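Local coordinates for protein histidine--tRNA ligase (Staphylococcus aureus, PDB 1QE0) that catalyses the ATP-dependent attachment of L-histidine to tRNA(His), releasing AMP and diphosphate, and works as a homodimer of the class II aminoacyl-tRNA synthetase family, at residues 25-30 with 103-108; 33-38 with 127-132; 149-154 with 306-311; 19-24 with 324-329. One frame throughout, in Å; residues are numbered along the deposited sequence.

Contact 1 (25-30 with 103-108); sequences QLDELM and KLYYNG
Tyr105 stands out from its strand toward the helix and is met there in two ways, over a ring face by Met30 and at the phenol oxygen by Asp27. The axes of helix 25-30 and strand 103-108 run antiparallel (179°), 10.4 Å apart at closest approach, a gap that the tyrosine ring largely spans. Met30 lies over one face: its CG is 3.5 Å from the centroid of the Tyr105 ring and close to the ring normal, a CH-pi contact displaced toward the rim. With CG set beside the backbone N (chi1 -62°) and the chain bent again at chi2, the sulfur then turns away. Met30 SD remains 4.6 Å from the Tyr105 centroid, an oblique Met-aromatic contact. Asp27 crosses the phenol side chain at about a right angle. Tyr105 OH donates to Asp27 OD1 at 2.8 Å, and the hydroxyl sits above the carboxylate plane, 54° out of it. A water donates to both Tyr105 OH and Asp27 O, giving the phenol oxygen a second partner and coupling it to the helix backbone. Farther along, the packing is looser: Leu26 CD1 is 4.4 Å from Asn107 ND2. Phe127, on the neighbouring strand, meets the Tyr105 ring, and Arg20 of the second subunit packs on both Asp27 and Tyr105. What results is helix-on-sheet packing of the class II synthetase core, in which the long interface helix of motif 1 rests on the first strand of the motif 2 hairpin.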
# COMPACT_ATOMS: atom_id res chain seq x y z
N GLN A 25 -5.84 6.14 -2.48
CA GLN A 25 -7.23 6.51 -2.28
C GLN A 25 -7.91 5.67 -1.18
O GLN A 25 -8.78 6.17 -0.46
CB GLN A 25 -7.99 6.38 -3.60
CG GLN A 25 -9.44 6.60 -3.45
CD GLN A 25 -10.03 7.22 -4.67
OE1 GLN A 25 -9.40 8.05 -5.31
NE2 GLN A 25 -11.26 6.87 -4.97
N LEU A 26 -7.53 4.39 -1.07
CA LEU A 26 -8.09 3.50 -0.05
C LEU A 26 -7.57 3.88 1.35
O LEU A 26 -8.30 3.85 2.34
CB LEU A 26 -7.78 2.04 -0.38
CG LEU A 26 -8.60 1.41 -1.52
CD1 LEU A 26 -8.05 0.03 -1.98
CD2 LEU A 26 -10.03 1.32 -1.05
N ASP A 27 -6.31 4.28 1.42
CA ASP A 27 -5.75 4.69 2.70
C ASP A 27 -6.50 5.91 3.21
O ASP A 27 -6.72 6.04 4.41
CB ASP A 27 -4.26 4.98 2.55
CG ASP A 27 -3.46 3.75 2.17
OD1 ASP A 27 -3.91 2.60 2.38
OD2 ASP A 27 -2.35 3.92 1.66
N GLU A 28 -6.91 6.79 2.30
CA GLU A 28 -7.64 8.01 2.66
C GLU A 28 -9.03 7.69 3.13
O GLU A 28 -9.47 8.20 4.14
CB GLU A 28 -7.77 8.94 1.49
CG GLU A 28 -6.45 9.43 0.97
CD GLU A 28 -6.63 10.46 -0.12
OE1 GLU A 28 -7.77 10.97 -0.29
OE2 GLU A 28 -5.61 10.76 -0.80
N LEU A 29 -9.74 6.89 2.35
CA LEU A 29 -11.09 6.48 2.72
C LEU A 29 -11.05 5.84 4.12
O LEU A 29 -11.90 6.15 4.96
CB LEU A 29 -11.65 5.46 1.71
CG LEU A 29 -12.55 5.81 0.51
CD1 LEU A 29 -12.68 7.27 0.33
CD2 LEU A 29 -12.03 5.16 -0.74
N MET A 30 -10.04 5.01 4.42
CA MET A 30 -9.96 4.36 5.73
C MET A 30 -9.81 5.38 6.84
O MET A 30 -10.20 5.16 7.99
CB MET A 30 -8.82 3.34 5.79
CG MET A 30 -8.96 2.18 4.82
SD MET A 30 -10.52 1.30 4.97
CE MET A 30 -11.41 2.13 3.71
N LYS A 103 -10.85 -1.74 14.60
CA LYS A 103 -11.13 -1.50 13.20
C LYS A 103 -9.81 -1.46 12.44
O LYS A 103 -9.15 -0.42 12.44
CB LYS A 103 -11.83 -0.16 13.10
CG LYS A 103 -13.21 -0.19 13.74
CD LYS A 103 -13.81 1.19 13.89
CE LYS A 103 -14.58 1.63 12.69
NZ LYS A 103 -15.35 2.85 13.08
N LEU A 104 -9.45 -2.56 11.78
CA LEU A 104 -8.17 -2.68 11.06
C LEU A 104 -8.32 -3.00 9.56
O LEU A 104 -9.28 -3.67 9.16
CB LEU A 104 -7.39 -3.85 11.66
CG LEU A 104 -6.87 -3.94 13.09
CD1 LEU A 104 -6.45 -5.40 13.37
CD2 LEU A 104 -5.72 -3.01 13.32
N TYR A 105 -7.35 -2.58 8.75
CA TYR A 105 -7.37 -2.87 7.33
C TYR A 105 -5.99 -3.27 6.84
O TYR A 105 -4.98 -2.99 7.51
CB TYR A 105 -7.89 -1.70 6.49
CG TYR A 105 -6.91 -0.61 6.12
CD1 TYR A 105 -6.14 -0.68 4.97
CD2 TYR A 105 -6.82 0.53 6.89
CE1 TYR A 105 -5.31 0.36 4.61
CE2 TYR A 105 -5.99 1.58 6.54
CZ TYR A 105 -5.24 1.50 5.41
OH TYR A 105 -4.45 2.58 5.11
N TYR A 106 -5.95 -3.95 5.71
CA TYR A 106 -4.67 -4.38 5.15
C TYR A 106 -4.72 -4.29 3.66
O TYR A 106 -5.77 -4.01 3.09
CB TYR A 106 -4.35 -5.80 5.60
CG TYR A 106 -5.35 -6.82 5.20
CD1 TYR A 106 -6.25 -7.33 6.14
CD2 TYR A 106 -5.43 -7.27 3.89
CE1 TYR A 106 -7.21 -8.26 5.76
CE2 TYR A 106 -6.39 -8.20 3.50
CZ TYR A 106 -7.27 -8.69 4.44
OH TYR A 106 -8.24 -9.57 4.03
N ASN A 107 -3.59 -4.51 3.02
CA ASN A 107 -3.49 -4.45 1.56
C ASN A 107 -2.11 -5.00 1.17
O ASN A 107 -1.10 -4.40 1.50
CB ASN A 107 -3.61 -2.98 1.11
CG ASN A 107 -3.64 -2.81 -0.41
OD1 ASN A 107 -3.25 -3.68 -1.17
ND2 ASN A 107 -4.10 -1.67 -0.84
N GLY A 108 -2.06 -6.17 0.53
CA GLY A 108 -0.78 -6.72 0.14
C GLY A 108 -0.96 -7.98 -0.65
O GLY A 108 -2.08 -8.42 -0.87
O HOH W 1 -5.16 4.87 6.18

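Contact 2 (33-38 with 127-132)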
# COMPACT_ATOMS: atom_id res chain seq x y z
N TYR A 33 -13.19 6.56 7.86
CA TYR A 33 -13.89 5.51 8.59
C TYR A 33 -13.18 5.15 9.86
O TYR A 33 -13.71 4.42 10.69
CB TYR A 33 -14.03 4.27 7.73
CG TYR A 33 -14.97 4.48 6.59
CD1 TYR A 33 -16.30 4.06 6.69
CD2 TYR A 33 -14.57 5.16 5.42
CE1 TYR A 33 -17.22 4.33 5.69
CE2 TYR A 33 -15.48 5.44 4.40
CZ TYR A 33 -16.81 5.03 4.55
OH TYR A 33 -17.77 5.41 3.66
N ASN A 34 -11.92 5.58 9.95
CA ASN A 34 -11.12 5.34 11.13
C ASN A 34 -10.59 3.91 11.30
O ASN A 34 -10.49 3.40 12.45
CB ASN A 34 -11.89 5.79 12.36
CG ASN A 34 -11.05 5.82 13.59
OD1 ASN A 34 -9.89 6.20 13.55
ND2 ASN A 34 -11.62 5.39 14.72
N TYR A 35 -10.27 3.24 10.18
CA TYR A 35 -9.69 1.91 10.23
C TYR A 35 -8.19 2.13 10.12
O TYR A 35 -7.75 3.01 9.37
CB TYR A 35 -10.16 1.06 9.08
CG TYR A 35 -11.52 0.51 9.31
CD1 TYR A 35 -11.72 -0.85 9.48
CD2 TYR A 35 -12.60 1.34 9.38
CE1 TYR A 35 -13.00 -1.37 9.72
CE2 TYR A 35 -13.89 0.83 9.63
CZ TYR A 35 -14.08 -0.53 9.79
OH TYR A 35 -15.34 -1.01 10.07
N LYS A 36 -7.41 1.37 10.90
CA LYS A 36 -5.96 1.50 10.92
C LYS A 36 -5.25 0.35 10.20
O LYS A 36 -5.69 -0.79 10.29
CB LYS A 36 -5.51 1.57 12.37
CG LYS A 36 -6.40 2.44 13.26
CD LYS A 36 -6.37 3.93 12.94
CE LYS A 36 -7.12 4.74 14.00
NZ LYS A 36 -7.22 6.19 13.67
N GLU A 37 -4.15 0.65 9.52
CA GLU A 37 -3.43 -0.35 8.74
C GLU A 37 -2.51 -1.25 9.51
O GLU A 37 -1.76 -0.80 10.35
CB GLU A 37 -2.60 0.29 7.63
CG GLU A 37 -2.06 -0.76 6.67
CD GLU A 37 -1.07 -0.24 5.65
OE1 GLU A 37 -0.42 0.79 5.89
OE2 GLU A 37 -0.92 -0.89 4.61
N ILE A 38 -2.54 -2.54 9.20
CA ILE A 38 -1.67 -3.49 9.87
C ILE A 38 -1.01 -4.24 8.72
O ILE A 38 -1.60 -4.41 7.66
CB ILE A 38 -2.50 -4.44 10.78
CG1 ILE A 38 -1.59 -5.40 11.56
CG2 ILE A 38 -3.51 -5.23 9.96
CD1 ILE A 38 -2.39 -6.38 12.40
N PHE A 127 -7.02 -6.57 -0.63
CA PHE A 127 -7.18 -5.49 0.33
C PHE A 127 -8.37 -5.93 1.18
O PHE A 127 -9.25 -6.60 0.67
CB PHE A 127 -7.53 -4.19 -0.42
CG PHE A 127 -7.92 -3.04 0.48
CD1 PHE A 127 -6.98 -2.07 0.85
CD2 PHE A 127 -9.22 -2.92 0.95
CE1 PHE A 127 -7.34 -1.00 1.68
CE2 PHE A 127 -9.60 -1.85 1.77
CZ PHE A 127 -8.65 -0.90 2.13
N GLY A 128 -8.39 -5.59 2.47
CA GLY A 128 -9.51 -5.97 3.32
C GLY A 128 -9.62 -5.22 4.65
O GLY A 128 -8.66 -4.53 5.06
N VAL A 129 -10.79 -5.26 5.28
CA VAL A 129 -10.98 -4.63 6.58
C VAL A 129 -11.58 -5.65 7.53
O VAL A 129 -12.22 -6.59 7.10
CB VAL A 129 -11.89 -3.40 6.58
CG1 VAL A 129 -11.67 -2.62 5.36
CG2 VAL A 129 -13.36 -3.79 6.83
N GLU A 130 -11.38 -5.43 8.82
CA GLU A 130 -11.90 -6.31 9.86
C GLU A 130 -12.26 -5.43 11.03
O GLU A 130 -11.43 -4.65 11.49
CB GLU A 130 -10.84 -7.26 10.39
CG GLU A 130 -10.30 -8.25 9.42
CD GLU A 130 -11.30 -9.30 9.09
OE1 GLU A 130 -11.21 -9.86 7.97
OE2 GLU A 130 -12.17 -9.55 9.95
N ALA A 131 -13.50 -5.50 11.48
CA ALA A 131 -13.92 -4.76 12.65
C ALA A 131 -14.20 -5.89 13.65
O ALA A 131 -15.04 -6.75 13.39
CB ALA A 131 -15.17 -3.98 12.33
N ILE A 132 -13.43 -5.99 14.73
CA ILE A 132 -13.65 -7.04 15.73
C ILE A 132 -14.00 -6.47 17.13
O ILE A 132 -13.48 -5.45 17.56
CB ILE A 132 -12.42 -7.96 15.84
CG1 ILE A 132 -11.86 -8.28 14.47
CG2 ILE A 132 -12.77 -9.28 16.50
CD1 ILE A 132 -10.38 -8.72 14.50
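Apolar packing comes first: the ring of Tyr35 leans across to Val129 and ends beside Ala131. Ring atom CE1 of Tyr35 comes to 3.8 Å from Val129 CG2, the two side chains crossing at about a right angle, while Val129 CB is nearly as close to the ring. The methyl of Ala131 meets the far end, Tyr35 OH lying 3.7 Å from Ala131 CB. None of these groups sits squarely over the ring or in its plane; all approach obliquely. The ring gets there because CG lies beside the backbone N (chi1 -79°), with CB already directed at strand 127-132. Met146 of helix 137-153 also packs on both Tyr35 and Val129.

No hydrogen bond joins the two segments, and polar bonding is settled elsewhere. Tyr35 OH is hydrogen-bonded to Glu142, which gives the buried oxygen a polar partner although its neighbour across the contact is a methyl. Within the turn, Lys36 NZ donates to Asn34 OD1 at 2.7 Å, at a C=O...N angle of 161°. The other end of that amide, Asn34 ND2, is hydrogen-bonded to Asp360 of the second subunit; together the two bonds probably hold the amide in its orientation.

Backbone bonding shapes the turn itself. Asn34, with positive phi, is the C-prime residue of a Schellman motif, in which Tyr35 N bonds to Met30 O and Asn34 N to Thr31 O. The chain thereby leaves the helix and enters a short strand parallel to 102-111, the helix-to-strand passage of class II motif 1, with Tyr35 reaching past it to the second motif 2 strand.

Contact 3 (149-154 with 306-311)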
# COMPACT_ATOMS: atom_id res chain seq x y z
N HIS A 149 -18.92 2.75 -0.75
CA HIS A 149 -18.17 3.98 -0.89
C HIS A 149 -16.87 3.72 -1.67
O HIS A 149 -16.57 4.43 -2.63
CB HIS A 149 -17.89 4.56 0.48
CG HIS A 149 -17.42 5.98 0.49
ND1 HIS A 149 -17.04 6.66 1.61
CD2 HIS A 149 -17.24 6.86 -0.54
CE1 HIS A 149 -16.65 7.88 1.31
NE2 HIS A 149 -16.76 8.02 0.00
N ILE A 150 -16.12 2.69 -1.29
CA ILE A 150 -14.85 2.40 -1.97
C ILE A 150 -15.00 2.43 -3.49
O ILE A 150 -14.41 3.29 -4.16
CB ILE A 150 -14.25 1.04 -1.53
CG1 ILE A 150 -13.66 1.20 -0.13
CG2 ILE A 150 -13.20 0.55 -2.52
CD1 ILE A 150 -13.44 -0.12 0.59
N TYR A 151 -15.84 1.53 -4.00
CA TYR A 151 -16.08 1.39 -5.42
C TYR A 151 -16.71 2.61 -6.05
O TYR A 151 -16.34 2.99 -7.17
CB TYR A 151 -16.90 0.17 -5.69
CG TYR A 151 -16.15 -1.07 -5.39
CD1 TYR A 151 -15.28 -1.59 -6.31
CD2 TYR A 151 -16.31 -1.72 -4.21
CE1 TYR A 151 -14.58 -2.75 -6.06
CE2 TYR A 151 -15.62 -2.88 -3.94
CZ TYR A 151 -14.75 -3.40 -4.87
OH TYR A 151 -14.09 -4.57 -4.62
N GLN A 152 -17.64 3.25 -5.37
CA GLN A 152 -18.23 4.44 -5.96
C GLN A 152 -17.23 5.58 -6.00
O GLN A 152 -17.32 6.43 -6.86
CB GLN A 152 -19.47 4.89 -5.20
CG GLN A 152 -20.63 3.89 -5.22
CD GLN A 152 -21.91 4.51 -4.71
OE1 GLN A 152 -21.93 5.14 -3.64
NE2 GLN A 152 -23.00 4.36 -5.47
N SER A 153 -16.24 5.57 -5.14
CA SER A 153 -15.30 6.67 -5.14
C SER A 153 -14.47 6.67 -6.42
O SER A 153 -13.87 7.69 -6.79
CB SER A 153 -14.41 6.65 -3.87
OG SER A 153 -13.52 5.55 -3.78
N PHE A 154 -14.42 5.53 -7.09
CA PHE A 154 -13.63 5.43 -8.30
C PHE A 154 -14.45 5.70 -9.54
O PHE A 154 -13.91 5.69 -10.64
CB PHE A 154 -12.96 4.06 -8.38
CG PHE A 154 -11.84 3.88 -7.41
CD1 PHE A 154 -10.63 4.57 -7.60
CD2 PHE A 154 -11.98 3.06 -6.31
CE1 PHE A 154 -9.58 4.42 -6.71
CE2 PHE A 154 -10.93 2.90 -5.40
CZ PHE A 154 -9.72 3.58 -5.60
N PHE A 306 -14.40 -7.88 5.13
CA PHE A 306 -14.57 -8.18 3.74
C PHE A 306 -13.18 -8.16 3.14
O PHE A 306 -12.23 -7.82 3.85
CB PHE A 306 -15.50 -7.17 3.05
CG PHE A 306 -15.00 -5.74 3.04
CD1 PHE A 306 -14.11 -5.30 2.08
CD2 PHE A 306 -15.52 -4.81 3.91
CE1 PHE A 306 -13.76 -3.96 2.00
CE2 PHE A 306 -15.17 -3.47 3.83
CZ PHE A 306 -14.30 -3.05 2.88
N ALA A 307 -13.05 -8.58 1.88
CA ALA A 307 -11.78 -8.58 1.17
C ALA A 307 -12.13 -8.20 -0.23
O ALA A 307 -13.20 -8.52 -0.69
CB ALA A 307 -11.15 -9.92 1.18
N LEU A 308 -11.15 -7.71 -0.95
CA LEU A 308 -11.37 -7.18 -2.26
C LEU A 308 -10.05 -7.29 -2.97
O LEU A 308 -9.00 -7.26 -2.32
CB LEU A 308 -11.79 -5.73 -2.02
CG LEU A 308 -11.57 -4.43 -2.78
CD1 LEU A 308 -12.21 -3.38 -1.94
CD2 LEU A 308 -10.11 -4.06 -2.99
N SER A 309 -10.08 -7.50 -4.28
CA SER A 309 -8.87 -7.63 -5.09
C SER A 309 -8.61 -6.36 -5.84
O SER A 309 -9.51 -5.87 -6.53
CB SER A 309 -9.04 -8.76 -6.10
OG SER A 309 -8.07 -8.71 -7.13
N ILE A 310 -7.38 -5.86 -5.77
CA ILE A 310 -7.03 -4.63 -6.48
C ILE A 310 -6.99 -4.92 -7.99
O ILE A 310 -7.41 -4.10 -8.83
CB ILE A 310 -5.70 -4.05 -6.02
CG1 ILE A 310 -5.78 -3.65 -4.53
CG2 ILE A 310 -5.35 -2.81 -6.87
CD1 ILE A 310 -6.69 -2.49 -4.28
N GLU A 311 -6.57 -6.13 -8.32
CA GLU A 311 -6.54 -6.47 -9.72
C GLU A 311 -7.91 -6.37 -10.34
O GLU A 311 -8.09 -5.65 -11.32
CB GLU A 311 -5.92 -7.83 -9.92
CG GLU A 311 -4.42 -7.75 -9.71
CD GLU A 311 -3.92 -8.66 -8.63
OE1 GLU A 311 -2.80 -9.17 -8.77
OE2 GLU A 311 -4.65 -8.87 -7.65
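Ile150 and Tyr151, consecutive residues on the helix, each send a side chain to the strand, where Phe306 and Leu308 receive them. The branches of Ile150 divide the work. Its CG1 lies beside the backbone N (chi1 -75°), and an extended chi2 carries CD1 to the edge of the Phe306 ring, where Ile150 CD1 is 3.8 Å from Phe306 CZ and near the ring plane. The other branch, CG2, meets Leu308 tip to tip, with Ile150 CG2 4.1 Å from Leu308 CD1. The same CG2 lies over one face of the Tyr151 ring, offset toward its rim. Strand 306-309 leading directly into a helix is the strand-helix unit of class II motif 3, which in this family contributes to the ATP site. Ser309 is the N-cap of that helix, with OG accepting from Arg312 N. The first bond of Tyr151 is not aimed at the strand, but its phenol end comes nearer: Tyr151 CZ is 3.9 Å from Leu308 CD1, the methyl approaching the ring obliquely. Phe306 takes the crowded position between its backbone N and carbonyl carbon (chi1 62°), a setting in which the edge of its ring meets Ile150 CD1. The axes of helix 149-153 and strand 306-309 are 24° apart in direction and 12.1 Å at closest approach. Leu26 of helix 13-33 packs against Ile150, while Leu283 and Cys284 of strand 280-290 touch Tyr151.

Contact 4 (19-24 with 324-329); sequences WRYIEN and LDIEEN
The Tyr21 ring carries Leu324 over one face, with Leu324 CB 4.2 Å from the centroid of the Tyr21 ring and 18° off the normal. This is a CH-pi contact, offset toward the CD1 and CE1 rim. A second part of the same leucine reaches the ring there, with Leu324 CD2 3.5 Å from Tyr21 CE1, the two side chains running at a slant to each other. Ile326 comes up obliquely with its CD1 methyl near CD2 and CB of Tyr21; the modelled spacing is too short to be trusted, so this contact is doubtful. Asp325 N also lies obliquely to the ring, 4.2 Å from Tyr21 CE2. The ring stands well out from the helix, its CG being opposite the backbone N (chi1 178°), with CB aimed at the loop. Here the motif 1 helix of the class II catalytic domain meets the irregular connector between helix 310-319 and strand 332-336, the first strand of the anticodon-binding domain's sheet. Within this connector Asp325 is the centre of an inverse gamma turn, closed by Ile326 N to Leu324 O at 2.6 Å, with Leu324 and Ile326 on either side of it in the chain. Phe154 also packs on Tyr21 from the same subunit. Farther along the loop, the poorly ordered Glu328 forms a salt bridge with Lys17 of helix 13-33. Arg20, next to Tyr21, pairs instead with Glu37 of the second subunit.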
# COMPACT_ATOMS: atom_id res chain seq x y z
N TRP A 19 -1.88 1.48 -9.56
CA TRP A 19 -1.92 0.79 -8.26
C TRP A 19 -1.75 1.80 -7.14
O TRP A 19 -2.52 1.80 -6.18
CB TRP A 19 -0.80 -0.24 -8.13
CG TRP A 19 -1.09 -1.52 -8.77
CD1 TRP A 19 -1.07 -1.78 -10.11
CD2 TRP A 19 -1.51 -2.72 -8.12
NE1 TRP A 19 -1.46 -3.09 -10.33
CE2 TRP A 19 -1.73 -3.68 -9.13
CE3 TRP A 19 -1.71 -3.07 -6.79
CZ2 TRP A 19 -2.16 -4.97 -8.84
CZ3 TRP A 19 -2.14 -4.36 -6.51
CH2 TRP A 19 -2.35 -5.29 -7.52
N ARG A 20 -0.74 2.67 -7.25
CA ARG A 20 -0.50 3.67 -6.22
C ARG A 20 -1.65 4.63 -6.07
O ARG A 20 -1.92 5.10 -4.97
CB ARG A 20 0.78 4.44 -6.46
CG ARG A 20 1.99 3.55 -6.46
CD ARG A 20 3.22 4.38 -6.36
NE ARG A 20 3.26 5.38 -7.41
CZ ARG A 20 3.99 5.23 -8.50
NH1 ARG A 20 4.01 6.15 -9.44
NH2 ARG A 20 4.73 4.15 -8.62
N TYR A 21 -2.31 4.95 -7.17
CA TYR A 21 -3.46 5.84 -7.10
C TYR A 21 -4.58 5.19 -6.26
O TYR A 21 -5.16 5.82 -5.35
CB TYR A 21 -3.97 6.13 -8.51
CG TYR A 21 -5.17 6.99 -8.50
CD1 TYR A 21 -6.45 6.44 -8.50
CD2 TYR A 21 -5.06 8.36 -8.51
CE1 TYR A 21 -7.56 7.21 -8.51
CE2 TYR A 21 -6.20 9.17 -8.52
CZ TYR A 21 -7.44 8.57 -8.53
OH TYR A 21 -8.58 9.32 -8.59
N ILE A 22 -4.89 3.95 -6.60
CA ILE A 22 -5.90 3.17 -5.91
C ILE A 22 -5.50 2.97 -4.44
O ILE A 22 -6.26 3.30 -3.54
CB ILE A 22 -6.09 1.84 -6.63
CG1 ILE A 22 -6.87 2.10 -7.91
CG2 ILE A 22 -6.79 0.84 -5.74
CD1 ILE A 22 -6.91 0.92 -8.85
N GLU A 23 -4.30 2.45 -4.22
CA GLU A 23 -3.81 2.23 -2.87
C GLU A 23 -3.90 3.49 -2.03
O GLU A 23 -4.36 3.42 -0.89
CB GLU A 23 -2.37 1.74 -2.87
CG GLU A 23 -2.22 0.43 -3.55
CD GLU A 23 -0.78 0.03 -3.81
OE1 GLU A 23 0.13 0.89 -3.76
OE2 GLU A 23 -0.58 -1.18 -4.06
N ASN A 24 -3.50 4.63 -2.58
CA ASN A 24 -3.53 5.88 -1.82
C ASN A 24 -4.95 6.31 -1.52
O ASN A 24 -5.25 6.77 -0.42
CB ASN A 24 -2.77 7.01 -2.50
CG ASN A 24 -2.81 8.33 -1.70
OD1 ASN A 24 -3.43 9.31 -2.12
ND2 ASN A 24 -2.13 8.36 -0.55
N LEU A 324 -8.16 7.09 -14.54
CA LEU A 324 -7.81 7.66 -13.25
C LEU A 324 -7.02 8.93 -13.47
O LEU A 324 -6.26 8.99 -14.42
CB LEU A 324 -6.97 6.65 -12.47
CG LEU A 324 -7.68 5.31 -12.33
CD1 LEU A 324 -6.70 4.20 -12.02
CD2 LEU A 324 -8.76 5.43 -11.26
N ASP A 325 -7.17 9.91 -12.59
CA ASP A 325 -6.43 11.19 -12.70
C ASP A 325 -4.92 11.03 -12.46
O ASP A 325 -4.34 11.76 -11.65
CB ASP A 325 -6.96 12.22 -11.69
CG ASP A 325 -8.20 12.96 -12.18
OD1 ASP A 325 -9.02 12.34 -12.92
OD2 ASP A 325 -8.38 14.14 -11.79
N ILE A 326 -4.27 10.14 -13.20
CA ILE A 326 -2.84 9.89 -13.02
C ILE A 326 -2.04 10.82 -13.93
O ILE A 326 -1.70 10.44 -15.06
CB ILE A 326 -2.53 8.44 -13.36
CG1 ILE A 326 -3.50 7.53 -12.65
CG2 ILE A 326 -1.17 8.07 -12.90
CD1 ILE A 326 -3.53 7.75 -11.21
N GLU A 327 -1.66 11.99 -13.42
CA GLU A 327 -0.93 12.96 -14.25
C GLU A 327 0.38 12.54 -14.89
O GLU A 327 0.79 13.15 -15.87
CB GLU A 327 -0.70 14.29 -13.51
CG GLU A 327 -0.29 15.43 -14.47
CD GLU A 327 0.02 16.75 -13.78
OE1 GLU A 327 1.22 17.06 -13.63
OE2 GLU A 327 -0.94 17.48 -13.41
N GLU A 328 1.03 11.52 -14.33
CA GLU A 328 2.33 10.99 -14.80
C GLU A 328 3.03 11.75 -15.95
O GLU A 328 3.22 11.21 -17.05
CB GLU A 328 2.16 9.51 -15.16
CG GLU A 328 3.26 8.62 -14.57
CD GLU A 328 4.22 8.08 -15.60
OE1 GLU A 328 4.11 6.87 -15.92
OE2 GLU A 328 5.06 8.86 -16.10
N ASN A 329 3.48 12.96 -15.66
CA ASN A 329 4.12 13.83 -16.65
C ASN A 329 5.26 14.60 -16.02
O ASN A 329 5.12 15.09 -14.91
CB ASN A 329 3.10 14.87 -17.13
CG ASN A 329 2.58 14.61 -18.52
OD1 ASN A 329 2.39 13.45 -18.92
ND2 ASN A 329 2.33 15.67 -19.26

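From the N terminus, segment 19-24 opens contact 4, whose partner at 324-329 lies beyond the segments of the other three contacts along the chain, so all three nest inside its loop. Segments 25-30 and 33-38 open contacts 1 and 2, which close at 103-108 and 127-132; the loops therefore cross, setting the interface helix over the motif 2 hairpin and the strand after it alongside 102-111. Contact 3 follows in series, joining helix 137-153 to the motif 3 strand beside 123-132. Contacts 1 and 3 tie helices to the catalytic sheet, contact 2 joins the turn after the first helix to it, and contact 4 ties that helix to the connector toward the anticodon-binding domain.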